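Local structure of lovastatin nonaketide synthase, polyketide synthase component (Aspergillus terreus, 7CPX) at residues Asp312-Phe317 with Ala354-Gly359; Gly387-Asn392 with Gln417-Pro422; Ser1689-Leu1694 with Thr1718-Thr1723; Val1873-Pro1878 with Leu1891-Val1896; Gly1936-Thr1941 with Ser2126-Trp2131. The protein builds the dihydromonacolin L skeleton of lovastatin from malonyl units by iterative condensation, with methylation, ketoreduction and dehydration of the carrier-bound chain, as a homodimer partnered by LovC. The protein carries 2 engineered substitutions. All blocks are in the same frame, centred on the assembly; numbering follows the deposited sequence.

Contact 1 (Asp312-Phe317 with Ala354-Gly359); sequences DRCQFF and APLFVG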
# COMPACT_ATOMS: atom_id res chain seq x y z
N ASP A 312 41.13 -46.81 21.88
CA ASP A 312 41.05 -45.36 21.94
C ASP A 312 39.99 -44.79 21.02
O ASP A 312 39.75 -43.58 21.05
CB ASP A 312 42.41 -44.75 21.60
CG ASP A 312 43.47 -45.04 22.65
OD1 ASP A 312 43.13 -45.67 23.67
OD2 ASP A 312 44.63 -44.63 22.45
N ARG A 313 39.36 -45.62 20.20
CA ARG A 313 38.35 -45.18 19.26
C ARG A 313 37.03 -44.90 19.98
O ARG A 313 36.84 -45.26 21.14
CB ARG A 313 38.13 -46.24 18.18
CG ARG A 313 37.73 -45.69 16.82
CD ARG A 313 38.90 -45.69 15.85
NE ARG A 313 39.59 -46.98 15.79
CZ ARG A 313 39.08 -48.07 15.25
NH1 ARG A 313 37.87 -48.08 14.72
NH2 ARG A 313 39.79 -49.19 15.26
N CYS A 314 36.12 -44.24 19.26
CA CYS A 314 34.77 -44.01 19.76
C CYS A 314 33.81 -44.99 19.09
O CYS A 314 33.79 -45.10 17.86
CB CYS A 314 34.33 -42.57 19.49
SG CYS A 314 34.38 -42.09 17.75
N GLN A 315 33.03 -45.69 19.90
CA GLN A 315 32.09 -46.68 19.38
C GLN A 315 30.86 -46.04 18.77
O GLN A 315 30.19 -46.68 17.95
CB GLN A 315 31.67 -47.63 20.50
CG GLN A 315 32.84 -48.32 21.19
CD GLN A 315 33.47 -47.45 22.26
OE1 GLN A 315 32.79 -46.96 23.17
NE2 GLN A 315 34.78 -47.25 22.16
N PHE A 316 30.55 -44.80 19.14
CA PHE A 316 29.45 -44.05 18.56
C PHE A 316 29.97 -42.72 18.06
O PHE A 316 30.93 -42.17 18.61
CB PHE A 316 28.32 -43.84 19.57
CG PHE A 316 27.18 -43.01 19.06
CD1 PHE A 316 26.45 -43.42 17.95
CD2 PHE A 316 26.82 -41.83 19.68
CE1 PHE A 316 25.40 -42.66 17.47
CE2 PHE A 316 25.78 -41.07 19.21
CZ PHE A 316 25.06 -41.48 18.11
N PHE A 317 29.34 -42.20 17.01
CA PHE A 317 29.78 -40.95 16.39
C PHE A 317 28.54 -40.15 16.02
O PHE A 317 27.90 -40.42 15.00
CB PHE A 317 30.65 -41.22 15.17
CG PHE A 317 31.39 -40.02 14.67
CD1 PHE A 317 30.75 -39.06 13.90
CD2 PHE A 317 32.72 -39.84 14.96
CE1 PHE A 317 31.43 -37.96 13.44
CE2 PHE A 317 33.41 -38.73 14.51
CZ PHE A 317 32.76 -37.79 13.75
N ALA A 354 33.21 -55.10 15.09
CA ALA A 354 32.03 -54.27 15.22
C ALA A 354 32.22 -52.96 14.47
O ALA A 354 33.32 -52.40 14.46
CB ALA A 354 31.72 -53.99 16.69
N PRO A 355 31.18 -52.43 13.83
CA PRO A 355 31.31 -51.16 13.12
C PRO A 355 31.26 -49.97 14.07
O PRO A 355 30.83 -50.07 15.22
CB PRO A 355 30.10 -51.16 12.18
CG PRO A 355 29.07 -51.92 12.93
CD PRO A 355 29.81 -52.98 13.72
N LEU A 356 31.72 -48.84 13.56
CA LEU A 356 31.66 -47.57 14.28
C LEU A 356 30.30 -46.93 14.00
O LEU A 356 30.08 -46.38 12.92
CB LEU A 356 32.81 -46.66 13.87
CG LEU A 356 32.90 -45.31 14.58
CD1 LEU A 356 34.32 -44.77 14.49
CD2 LEU A 356 31.93 -44.30 13.99
N PHE A 357 29.40 -47.02 14.97
CA PHE A 357 28.05 -46.51 14.79
C PHE A 357 28.07 -45.00 14.60
O PHE A 357 28.74 -44.28 15.36
CB PHE A 357 27.17 -46.88 15.98
CG PHE A 357 26.84 -48.34 16.05
CD1 PHE A 357 27.68 -49.23 16.70
CD2 PHE A 357 25.68 -48.83 15.47
CE1 PHE A 357 27.38 -50.57 16.77
CE2 PHE A 357 25.37 -50.17 15.53
CZ PHE A 357 26.22 -51.05 16.18
N VAL A 358 27.34 -44.52 13.60
CA VAL A 358 27.23 -43.09 13.30
C VAL A 358 25.76 -42.74 13.28
O VAL A 358 24.98 -43.33 12.52
CB VAL A 358 27.90 -42.74 11.97
CG1 VAL A 358 28.04 -41.24 11.83
CG2 VAL A 358 29.26 -43.41 11.85
N GLY A 359 25.36 -41.77 14.11
CA GLY A 359 23.98 -41.36 14.16
C GLY A 359 23.80 -39.92 14.57
O GLY A 359 24.28 -39.50 15.63
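Phe317 packs against Leu356 and Val358 of the adjacent parallel strand. CB starts against the CD2 methyl of Leu356 at 3.5 Å, with the carbonyl O of Phe357 also near it. CG is then set anti to the backbone N (chi1 -167°), and CD1 comes within 4.0 Å of Val358 CG1, the two side chains running side by side in the same direction. The rest of the ring leads away from the segment 354-359 toward Phe339 and Ile335 of helix 327-339. This is a beta-alpha-beta unit of the thiolase-type ketosynthase fold: parallel strands 316-318 and 356-358 are neighbours, and the helix between them covers the Phe317 face. The Phe317 side chain lies about 7 Å from that of His320, a predicted active-site residue. Backbone pairing follows the parallel register, with Phe357 N bonded to Gln315 O at 3.1 Å and Gly359 N to Phe317 O at 3.0 Å, while the bond from Phe317 N to Phe357 O is weak. Leu356 CG and CD1 both lie against Cys314 O. On the other face, which Phe357 shares, the Phe316 ring extends over to the backbone of the partner strand, its CZ meeting Gly359 O at 3.3 Å.

Contact 2 (Gly387-Asn392 with Gln417-Pro422); sequences GVIPPN and QWPALP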
# COMPACT_ATOMS: atom_id res chain seq x y z
N GLY A 387 24.68 -46.33 27.92
CA GLY A 387 25.16 -47.47 27.18
C GLY A 387 24.27 -47.90 26.04
O GLY A 387 24.32 -49.06 25.62
N VAL A 388 23.44 -46.99 25.53
CA VAL A 388 22.53 -47.28 24.43
C VAL A 388 22.89 -46.37 23.27
O VAL A 388 22.99 -45.15 23.44
CB VAL A 388 21.06 -47.08 24.84
CG1 VAL A 388 20.14 -47.27 23.64
CG2 VAL A 388 20.69 -48.03 25.97
N ILE A 389 23.08 -46.96 22.09
CA ILE A 389 23.34 -46.19 20.88
C ILE A 389 21.99 -45.81 20.27
O ILE A 389 21.32 -46.67 19.68
CB ILE A 389 24.21 -46.97 19.89
CG1 ILE A 389 25.64 -47.08 20.44
CG2 ILE A 389 24.20 -46.30 18.53
CD1 ILE A 389 26.61 -47.81 19.54
N PRO A 390 21.55 -44.56 20.39
CA PRO A 390 20.23 -44.21 19.89
C PRO A 390 20.16 -44.38 18.38
O PRO A 390 21.17 -44.20 17.67
CB PRO A 390 20.07 -42.74 20.30
CG PRO A 390 21.46 -42.24 20.47
CD PRO A 390 22.24 -43.40 20.98
N PRO A 391 18.99 -44.71 17.85
CA PRO A 391 18.85 -44.92 16.41
C PRO A 391 18.66 -43.59 15.68
O PRO A 391 18.66 -42.51 16.27
CB PRO A 391 17.60 -45.79 16.31
CG PRO A 391 16.78 -45.38 17.47
CD PRO A 391 17.74 -45.03 18.57
N ASN A 392 18.50 -43.70 14.36
CA ASN A 392 18.20 -42.57 13.50
C ASN A 392 16.85 -42.81 12.84
O ASN A 392 16.64 -43.84 12.20
CB ASN A 392 19.28 -42.38 12.44
CG ASN A 392 20.64 -42.09 13.05
OD1 ASN A 392 21.14 -40.97 12.97
ND2 ASN A 392 21.23 -43.09 13.67
N GLN A 417 22.47 -51.73 21.93
CA GLN A 417 23.34 -51.76 23.10
C GLN A 417 24.77 -51.42 22.69
O GLN A 417 25.20 -51.70 21.57
CB GLN A 417 23.28 -53.12 23.77
CG GLN A 417 24.09 -53.21 25.05
CD GLN A 417 23.93 -54.55 25.75
OE1 GLN A 417 23.21 -55.43 25.28
NE2 GLN A 417 24.61 -54.71 26.88
N TRP A 418 25.50 -50.82 23.62
CA TRP A 418 26.84 -50.36 23.31
C TRP A 418 27.73 -51.54 22.94
O TRP A 418 27.63 -52.61 23.56
CB TRP A 418 27.44 -49.59 24.48
CG TRP A 418 28.40 -48.54 24.07
CD1 TRP A 418 29.75 -48.67 23.94
CD2 TRP A 418 28.10 -47.18 23.72
NE1 TRP A 418 30.31 -47.48 23.53
CE2 TRP A 418 29.31 -46.55 23.39
CE3 TRP A 418 26.91 -46.45 23.66
CZ2 TRP A 418 29.37 -45.21 23.01
CZ3 TRP A 418 26.98 -45.12 23.27
CH2 TRP A 418 28.20 -44.52 22.95
N PRO A 419 28.62 -51.39 21.95
CA PRO A 419 29.52 -52.49 21.61
C PRO A 419 30.42 -52.86 22.78
O PRO A 419 30.75 -52.03 23.63
CB PRO A 419 30.33 -51.94 20.44
CG PRO A 419 29.47 -50.89 19.85
CD PRO A 419 28.72 -50.29 20.99
N ALA A 420 30.81 -54.13 22.82
CA ALA A 420 31.68 -54.62 23.88
C ALA A 420 32.97 -53.82 23.91
O ALA A 420 33.53 -53.45 22.87
CB ALA A 420 31.98 -56.10 23.68
N LEU A 421 33.45 -53.54 25.12
CA LEU A 421 34.63 -52.72 25.33
C LEU A 421 35.67 -53.47 26.16
O LEU A 421 35.31 -54.36 26.94
CB LEU A 421 34.28 -51.41 26.04
CG LEU A 421 33.14 -50.60 25.44
CD1 LEU A 421 32.87 -49.37 26.28
CD2 LEU A 421 33.47 -50.20 24.01
N PRO A 422 36.94 -53.13 26.02
CA PRO A 422 37.95 -53.67 26.94
C PRO A 422 37.64 -53.26 28.36
O PRO A 422 37.14 -52.15 28.60
CB PRO A 422 39.26 -53.04 26.44
CG PRO A 422 38.99 -52.64 25.04
CD PRO A 422 37.54 -52.28 24.98
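Gly387 and Trp418 meet through their backbones, and this gives the one hydrogen bond across the contact, from Trp418 N to Gly387 O at 2.9 Å. The bond is bent, with an N-H...O angle of 135°, and the donor stands above the carbonyl plane. Next to it Val388 and Gln417 form an antiparallel non-hydrogen-bonded pair, and the following bonds are made between the backbones of Ile389 and Thr416. Apolar packing is carried by Ile389, whose side chain crosses Trp418 at about a right angle. Its CG1 touches the six-membered part of the indole, 3.5 Å from Trp418 CE3, and CD1 lies over one face of the ring system. With chi2 at -179° that same CD1 is extended far enough to reach Pro419 CD at 3.6 Å. The indole also has Val388 O at its edge, in the ring plane. The polar end of the indole is turned to the loop just before strand 316-318: Trp418 NE1 is hydrogen-bonded to Gln315 OE1. Gly387, with positive phi, is where the chain leaves helix 369-386, so the helix passes directly into strand 388-389. That strand and 416-417 make a small two-stranded antiparallel sheet within the ketosynthase, away from its annotated catalytic residues.

Contact 3 (Ser1689-Leu1694 with Thr1718-Thr1723); sequences STFVML and TYASNT
Ser1689 and the turn at Ser1721-Asn1722 are joined through one carbonyl: Ser1689 O accepts from Ser1721 N at 2.9 Å and from Asn1722 N at 3.1 Å, both donors lying in its plane. The second of these bonds is essentially straight, at 179°. Two consecutive N-H groups on one acceptor accompany a beta bulge, where the parallel register slips by one residue between Ser1689 and Thr1690. On either side of it the pairing continues, with Ser1689 N bonded to Tyr1719 O at 3.2 Å and Phe1691 N to Asn1722 O at 2.8 Å. Phe1691 and Thr1723 run side by side, pointing the same way, and CD2 of the phenyl ring rests 3.5 Å from Ala1720 CB. Ser1689 OG, anti to its own backbone N (chi1 176°), sits above one face of that ring, offset toward the rim, while Tyr1719 O lies at the ring edge. A second shell organises the opposite face: Thr1690 OG1 and Asn1722 ND2 both bond Asp1784 OD1 of helix 1775-1784. The contact joins strands 1689-1693 and 1720-1728 of a beta-alpha-beta unit connected through helix 1705-1719; strand 1644-1647 flanks 1689-1693 on its other edge, and helix 1652-1664 packs on Val1692 and Leu1694.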
# COMPACT_ATOMS: atom_id res chain seq x y z
N SER A 1689 13.03 -16.01 -85.10
CA SER A 1689 12.46 -14.90 -85.84
C SER A 1689 12.30 -13.67 -84.96
O SER A 1689 12.07 -13.76 -83.75
CB SER A 1689 11.10 -15.29 -86.40
OG SER A 1689 10.49 -14.20 -87.06
N THR A 1690 12.42 -12.50 -85.59
CA THR A 1690 12.01 -11.23 -85.00
C THR A 1690 10.72 -10.82 -85.69
O THR A 1690 10.72 -10.53 -86.89
CB THR A 1690 13.10 -10.17 -85.16
OG1 THR A 1690 14.32 -10.64 -84.57
CG2 THR A 1690 12.68 -8.88 -84.50
N PHE A 1691 9.62 -10.82 -84.95
CA PHE A 1691 8.31 -10.58 -85.53
C PHE A 1691 7.88 -9.13 -85.35
O PHE A 1691 8.12 -8.51 -84.31
CB PHE A 1691 7.27 -11.51 -84.90
CG PHE A 1691 7.21 -12.88 -85.51
CD1 PHE A 1691 6.40 -13.13 -86.60
CD2 PHE A 1691 7.96 -13.91 -84.98
CE1 PHE A 1691 6.34 -14.40 -87.15
CE2 PHE A 1691 7.90 -15.18 -85.52
CZ PHE A 1691 7.09 -15.42 -86.61
N VAL A 1692 7.26 -8.60 -86.39
CA VAL A 1692 6.64 -7.27 -86.37
C VAL A 1692 5.18 -7.47 -86.73
O VAL A 1692 4.86 -7.78 -87.89
CB VAL A 1692 7.32 -6.30 -87.34
CG1 VAL A 1692 6.66 -4.93 -87.26
CG2 VAL A 1692 8.81 -6.20 -87.03
N MET A 1693 4.30 -7.30 -85.76
CA MET A 1693 2.90 -7.70 -85.88
C MET A 1693 2.04 -6.46 -86.05
O MET A 1693 1.88 -5.67 -85.11
CB MET A 1693 2.47 -8.50 -84.66
CG MET A 1693 3.44 -9.61 -84.27
SD MET A 1693 3.58 -10.90 -85.51
CE MET A 1693 1.94 -11.62 -85.43
N LEU A 1694 1.48 -6.29 -87.25
CA LEU A 1694 0.49 -5.26 -87.52
C LEU A 1694 -0.93 -5.80 -87.41
O LEU A 1694 -1.88 -5.10 -87.79
CB LEU A 1694 0.71 -4.67 -88.92
CG LEU A 1694 1.86 -3.67 -89.06
CD1 LEU A 1694 3.18 -4.27 -88.60
CD2 LEU A 1694 1.97 -3.20 -90.51
N THR A 1718 6.29 -19.86 -80.45
CA THR A 1718 7.27 -20.93 -80.63
C THR A 1718 8.37 -20.52 -81.60
O THR A 1718 9.55 -20.79 -81.35
CB THR A 1718 6.57 -22.20 -81.13
OG1 THR A 1718 5.53 -22.57 -80.21
CG2 THR A 1718 7.56 -23.35 -81.25
N TYR A 1719 8.00 -19.87 -82.70
CA TYR A 1719 8.98 -19.49 -83.71
C TYR A 1719 9.63 -18.14 -83.45
O TYR A 1719 10.52 -17.74 -84.22
CB TYR A 1719 8.33 -19.46 -85.10
CG TYR A 1719 8.10 -20.82 -85.71
CD1 TYR A 1719 9.12 -21.47 -86.39
CD2 TYR A 1719 6.87 -21.44 -85.61
CE1 TYR A 1719 8.91 -22.71 -86.95
CE2 TYR A 1719 6.66 -22.69 -86.17
CZ TYR A 1719 7.68 -23.32 -86.84
OH TYR A 1719 7.47 -24.56 -87.40
N ALA A 1720 9.23 -17.43 -82.40
CA ALA A 1720 9.69 -16.07 -82.16
C ALA A 1720 10.73 -16.05 -81.04
O ALA A 1720 10.51 -16.63 -79.98
CB ALA A 1720 8.52 -15.16 -81.80
N SER A 1721 11.84 -15.37 -81.30
CA SER A 1721 12.78 -14.98 -80.26
C SER A 1721 12.62 -13.52 -79.87
O SER A 1721 12.85 -13.16 -78.71
CB SER A 1721 14.22 -15.22 -80.72
OG SER A 1721 14.53 -14.44 -81.86
N ASN A 1722 12.23 -12.68 -80.82
CA ASN A 1722 11.88 -11.29 -80.57
C ASN A 1722 10.59 -10.98 -81.32
O ASN A 1722 10.30 -11.59 -82.35
CB ASN A 1722 12.99 -10.33 -81.01
CG ASN A 1722 14.28 -10.55 -80.25
OD1 ASN A 1722 14.27 -10.99 -79.10
ND2 ASN A 1722 15.40 -10.24 -80.88
N THR A 1723 9.81 -10.04 -80.80
CA THR A 1723 8.59 -9.65 -81.49
C THR A 1723 8.14 -8.27 -81.04
O THR A 1723 8.30 -7.89 -79.88
CB THR A 1723 7.47 -10.66 -81.26
OG1 THR A 1723 7.90 -11.97 -81.63
CG2 THR A 1723 6.25 -10.27 -82.09

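Contact 4 (Val1873-Pro1878 with Leu1891-Val1896); sequences VHFSCP and LVQGHV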
# COMPACT_ATOMS: atom_id res chain seq x y z
N VAL A 1873 -15.20 29.42 -46.37
CA VAL A 1873 -15.29 29.99 -45.03
C VAL A 1873 -14.09 30.88 -44.76
O VAL A 1873 -12.94 30.46 -44.92
CB VAL A 1873 -15.41 28.88 -43.98
CG1 VAL A 1873 -15.56 29.47 -42.60
CG2 VAL A 1873 -16.57 27.96 -44.30
N HIS A 1874 -14.36 32.12 -44.35
CA HIS A 1874 -13.33 33.02 -43.84
C HIS A 1874 -13.21 32.91 -42.33
O HIS A 1874 -12.09 32.92 -41.79
CB HIS A 1874 -13.66 34.46 -44.22
CG HIS A 1874 -13.59 34.73 -45.69
ND1 HIS A 1874 -14.10 33.87 -46.63
CD2 HIS A 1874 -13.07 35.78 -46.38
CE1 HIS A 1874 -13.90 34.36 -47.84
NE2 HIS A 1874 -13.27 35.52 -47.71
N PHE A 1875 -14.34 32.82 -41.63
CA PHE A 1875 -14.37 32.71 -40.18
C PHE A 1875 -15.39 31.66 -39.78
O PHE A 1875 -16.40 31.46 -40.46
CB PHE A 1875 -14.70 34.05 -39.53
CG PHE A 1875 -13.77 35.16 -39.92
CD1 PHE A 1875 -12.61 35.39 -39.21
CD2 PHE A 1875 -14.06 35.97 -41.01
CE1 PHE A 1875 -11.75 36.41 -39.56
CE2 PHE A 1875 -13.20 36.99 -41.37
CZ PHE A 1875 -12.04 37.21 -40.65
N SER A 1876 -15.13 30.99 -38.66
CA SER A 1876 -16.02 29.94 -38.20
C SER A 1876 -15.93 29.80 -36.69
O SER A 1876 -15.01 30.32 -36.05
CB SER A 1876 -15.68 28.59 -38.85
OG SER A 1876 -14.41 28.13 -38.43
N CYS A 1877 -16.92 29.12 -36.12
CA CYS A 1877 -16.89 28.79 -34.70
C CYS A 1877 -16.29 27.41 -34.50
O CYS A 1877 -16.78 26.44 -35.09
CB CYS A 1877 -18.30 28.84 -34.11
SG CYS A 1877 -18.37 28.43 -32.36
N PRO A 1878 -15.24 27.27 -33.68
CA PRO A 1878 -14.61 25.94 -33.54
C PRO A 1878 -15.57 24.86 -33.08
O PRO A 1878 -15.46 23.71 -33.54
CB PRO A 1878 -13.51 26.18 -32.50
CG PRO A 1878 -13.34 27.65 -32.40
CD PRO A 1878 -14.64 28.27 -32.79
N LEU A 1891 -21.10 27.20 -36.60
CA LEU A 1891 -21.44 28.49 -37.17
C LEU A 1891 -20.27 28.97 -38.02
O LEU A 1891 -19.16 29.16 -37.51
CB LEU A 1891 -21.77 29.49 -36.08
CG LEU A 1891 -22.37 30.84 -36.51
CD1 LEU A 1891 -21.32 31.75 -37.13
CD2 LEU A 1891 -23.52 30.63 -37.47
N VAL A 1892 -20.51 29.17 -39.31
CA VAL A 1892 -19.46 29.56 -40.25
C VAL A 1892 -19.88 30.83 -40.96
O VAL A 1892 -21.07 31.12 -41.12
CB VAL A 1892 -19.18 28.44 -41.28
CG1 VAL A 1892 -18.78 27.16 -40.57
CG2 VAL A 1892 -20.39 28.21 -42.16
N GLN A 1893 -18.89 31.61 -41.37
CA GLN A 1893 -19.09 32.82 -42.15
C GLN A 1893 -18.09 32.83 -43.29
O GLN A 1893 -16.94 32.40 -43.11
CB GLN A 1893 -18.92 34.07 -41.28
CG GLN A 1893 -19.07 35.39 -42.02
CD GLN A 1893 -18.82 36.59 -41.13
OE1 GLN A 1893 -18.32 36.45 -40.01
NE2 GLN A 1893 -19.16 37.77 -41.62
N GLY A 1894 -18.50 33.31 -44.45
CA GLY A 1894 -17.58 33.40 -45.56
C GLY A 1894 -18.29 33.63 -46.87
O GLY A 1894 -19.49 33.88 -46.92
N HIS A 1895 -17.50 33.53 -47.94
CA HIS A 1895 -17.97 33.85 -49.28
C HIS A 1895 -18.78 32.72 -49.89
O HIS A 1895 -18.63 31.55 -49.52
CB HIS A 1895 -16.79 34.17 -50.19
CG HIS A 1895 -16.11 35.47 -49.88
ND1 HIS A 1895 -14.91 35.84 -50.46
CD2 HIS A 1895 -16.46 36.49 -49.06
CE1 HIS A 1895 -14.56 37.02 -50.01
NE2 HIS A 1895 -15.48 37.44 -49.15
N VAL A 1896 -19.65 33.08 -50.82
CA VAL A 1896 -20.27 32.15 -51.75
C VAL A 1896 -20.19 32.76 -53.13
O VAL A 1896 -20.38 33.97 -53.30
CB VAL A 1896 -21.74 31.83 -51.37
CG1 VAL A 1896 -21.79 31.11 -50.04
CG2 VAL A 1896 -22.58 33.09 -51.33
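His1874 and His1895 each hold CG beside the backbone N and anti to the carbonyl carbon (chi1 -67° and -71°), and beyond them the imidazoles meet in a beta hairpin, on the bulge side away from its turn. The hairpin, made by strands 1869-1883 and 1887-1898, carries a classic beta bulge here, since His1874 and Phe1875 both face Gln1893. The two rings form an edge-to-face pair with planes at 52° and centroids 3.8 Å apart. His1874 presents its edge, with NE2 over the centre of the His1895 ring, and its ND1 bonds Tyr1872 O, fixing the rotation of the imidazole. In the bulge a single carbonyl takes both N-H groups: His1874 N reaches Gln1893 O at 2.9 Å on a lone pair, and Phe1875 N comes in at 3.0 Å, tilted from the carbonyl plane. Gln1893 N answers with a bond to Phe1875 O at 2.7 Å, and Cys1877 N to Leu1891 O resumes the regular antiparallel pattern. On the face shared by Ser1876 and Val1892, Ser1876 CB touches Val1892 CG1 at 3.8 Å, while Ser1876 OG is bonded to Trp2131 NE1. The valines cross at about a right angle, CG1 and CG2 of Val1873 both 4.0 Å from Val1892 CB.

Contact 5 (Gly1936-Thr1941 with Ser2126-Trp2131); sequences GSLMVT and STVISW
Leu1938 and Val2128 cross at about a right angle, the leucine reaching from its helix to the start of a strand. Its CB points toward the segment 2126-2131, and CG stands beside the backbone N and anti to the carbonyl carbon (chi1 -67°); the methyls beyond it meet that segment. CD2 does most of the touching: it lies 3.6 Å from Val2128 CB and also rests against the backbone at Ser2126 and Thr2127, its distance to Thr2127 C being 3.6 Å. CD1 lies near the Ser2126 carbonyl, 3.7 Å from its O. Val2128 thus receives the leucine at CB and CG1, while its CG2 turns to the neighbouring helical residue and meets Ser1937 OG at 3.3 Å. Helix 1935-1953 here lies against a curled sheet in which strand 2128-2130 is paired with strands 1869-1883 and 2108-2110, an arrangement consistent with the inactive enoylreductase-like region found in related synthases. No hydrogen bond crosses the contact; the Ser1937 and Thr1941 hydroxyls bond within their own helix or just before it. Ser1937 OG, placed between the backbone N and the carbonyl carbon (chi1 67°), bonds Gly1934 O one turn earlier, so that it offers Val2128 mainly van der Waals contact. Ser1937 O in turn accepts from Thr1941 N at 2.9 Å and from Thr1941 OG1 at 2.7 Å, the two donors arriving from opposite faces of its plane. Thr1941 and Ser1937 also pack on Leu1891 of strand 1887-1898.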
# COMPACT_ATOMS: atom_id res chain seq x y z
N GLY A 1936 -19.30 39.19 -36.39
CA GLY A 1936 -20.63 38.73 -36.76
C GLY A 1936 -20.81 37.24 -36.54
O GLY A 1936 -21.86 36.79 -36.06
N SER A 1937 -19.79 36.46 -36.87
CA SER A 1937 -19.85 35.02 -36.62
C SER A 1937 -19.97 34.75 -35.13
O SER A 1937 -20.74 33.87 -34.71
CB SER A 1937 -18.61 34.33 -37.19
OG SER A 1937 -17.45 34.72 -36.49
N LEU A 1938 -19.23 35.49 -34.30
CA LEU A 1938 -19.32 35.32 -32.86
C LEU A 1938 -20.74 35.59 -32.36
O LEU A 1938 -21.29 34.82 -31.57
CB LEU A 1938 -18.33 36.24 -32.15
CG LEU A 1938 -16.85 35.93 -32.36
CD1 LEU A 1938 -15.98 36.95 -31.64
CD2 LEU A 1938 -16.53 34.53 -31.87
N MET A 1939 -21.33 36.69 -32.82
CA MET A 1939 -22.67 37.04 -32.36
C MET A 1939 -23.69 36.01 -32.82
O MET A 1939 -24.57 35.61 -32.05
CB MET A 1939 -23.06 38.43 -32.86
CG MET A 1939 -22.02 39.51 -32.57
SD MET A 1939 -21.24 39.36 -30.96
CE MET A 1939 -21.87 40.82 -30.13
N VAL A 1940 -23.59 35.55 -34.07
CA VAL A 1940 -24.56 34.58 -34.57
C VAL A 1940 -24.39 33.25 -33.84
O VAL A 1940 -25.38 32.56 -33.57
CB VAL A 1940 -24.43 34.42 -36.09
CG1 VAL A 1940 -25.43 33.40 -36.60
CG2 VAL A 1940 -24.65 35.75 -36.79
N THR A 1941 -23.16 32.88 -33.50
CA THR A 1941 -22.93 31.68 -32.70
C THR A 1941 -23.57 31.83 -31.33
O THR A 1941 -24.26 30.91 -30.84
CB THR A 1941 -21.43 31.44 -32.56
OG1 THR A 1941 -20.84 31.28 -33.86
CG2 THR A 1941 -21.14 30.21 -31.72
N SER A 2126 -17.35 31.43 -27.84
CA SER A 2126 -17.24 32.77 -28.41
C SER A 2126 -15.86 33.02 -29.02
O SER A 2126 -15.45 34.18 -29.18
CB SER A 2126 -17.54 33.85 -27.36
OG SER A 2126 -18.84 33.67 -26.82
N THR A 2127 -15.14 31.96 -29.36
CA THR A 2127 -13.91 32.06 -30.12
C THR A 2127 -14.19 31.81 -31.59
O THR A 2127 -15.09 31.05 -31.95
CB THR A 2127 -12.87 31.06 -29.62
OG1 THR A 2127 -12.53 31.36 -28.26
CG2 THR A 2127 -11.62 31.10 -30.48
N VAL A 2128 -13.43 32.47 -32.46
CA VAL A 2128 -13.63 32.39 -33.90
C VAL A 2128 -12.31 32.08 -34.58
O VAL A 2128 -11.31 32.79 -34.39
CB VAL A 2128 -14.25 33.69 -34.46
CG1 VAL A 2128 -13.40 34.88 -34.11
CG2 VAL A 2128 -14.42 33.58 -35.96
N ILE A 2129 -12.32 31.02 -35.38
CA ILE A 2129 -11.20 30.66 -36.25
C ILE A 2129 -11.26 31.52 -37.50
O ILE A 2129 -12.32 31.63 -38.14
CB ILE A 2129 -11.25 29.17 -36.60
CG1 ILE A 2129 -11.12 28.31 -35.35
CG2 ILE A 2129 -10.15 28.84 -37.60
CD1 ILE A 2129 -12.00 27.08 -35.40
N SER A 2130 -10.13 32.10 -37.86
CA SER A 2130 -9.99 32.90 -39.08
C SER A 2130 -9.32 32.02 -40.13
O SER A 2130 -8.11 31.80 -40.09
CB SER A 2130 -9.17 34.16 -38.80
OG SER A 2130 -8.85 34.83 -40.01
N TRP A 2131 -10.12 31.53 -41.07
CA TRP A 2131 -9.61 30.64 -42.09
C TRP A 2131 -8.82 31.43 -43.13
O TRP A 2131 -9.36 32.39 -43.70
CB TRP A 2131 -10.75 29.90 -42.76
CG TRP A 2131 -11.34 28.83 -41.91
CD1 TRP A 2131 -12.47 28.91 -41.16
CD2 TRP A 2131 -10.82 27.51 -41.71
NE1 TRP A 2131 -12.70 27.73 -40.51
CE2 TRP A 2131 -11.69 26.85 -40.82
CE3 TRP A 2131 -9.70 26.83 -42.19
CZ2 TRP A 2131 -11.49 25.53 -40.41
CZ3 TRP A 2131 -9.50 25.52 -41.78
CH2 TRP A 2131 -10.38 24.89 -40.90

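The five contacts fall into two close pairs and one apart. Contacts 1 and 2 lie in the ketosynthase with centres about 8 Å apart, bridged by the Gln315 to Trp418 bond. Contacts 4 and 5 are equally close and share a sheet, strands 1869-1883 and 2128-2130 being neighbours. Contact 3 stands alone, its nearest atoms about 54 Å from contacts 4 and 5 and about 95 Å or more from contacts 1 and 2. All are buried except contact 2, only partly so at a small two-stranded antiparallel sheet. Chemistry follows place: parallel pairing in contacts 1 and 3, antiparallel in 2 and 4, bulges in 3 and 4, and side-chain packing without cross-bonds where helix meets strand in 5.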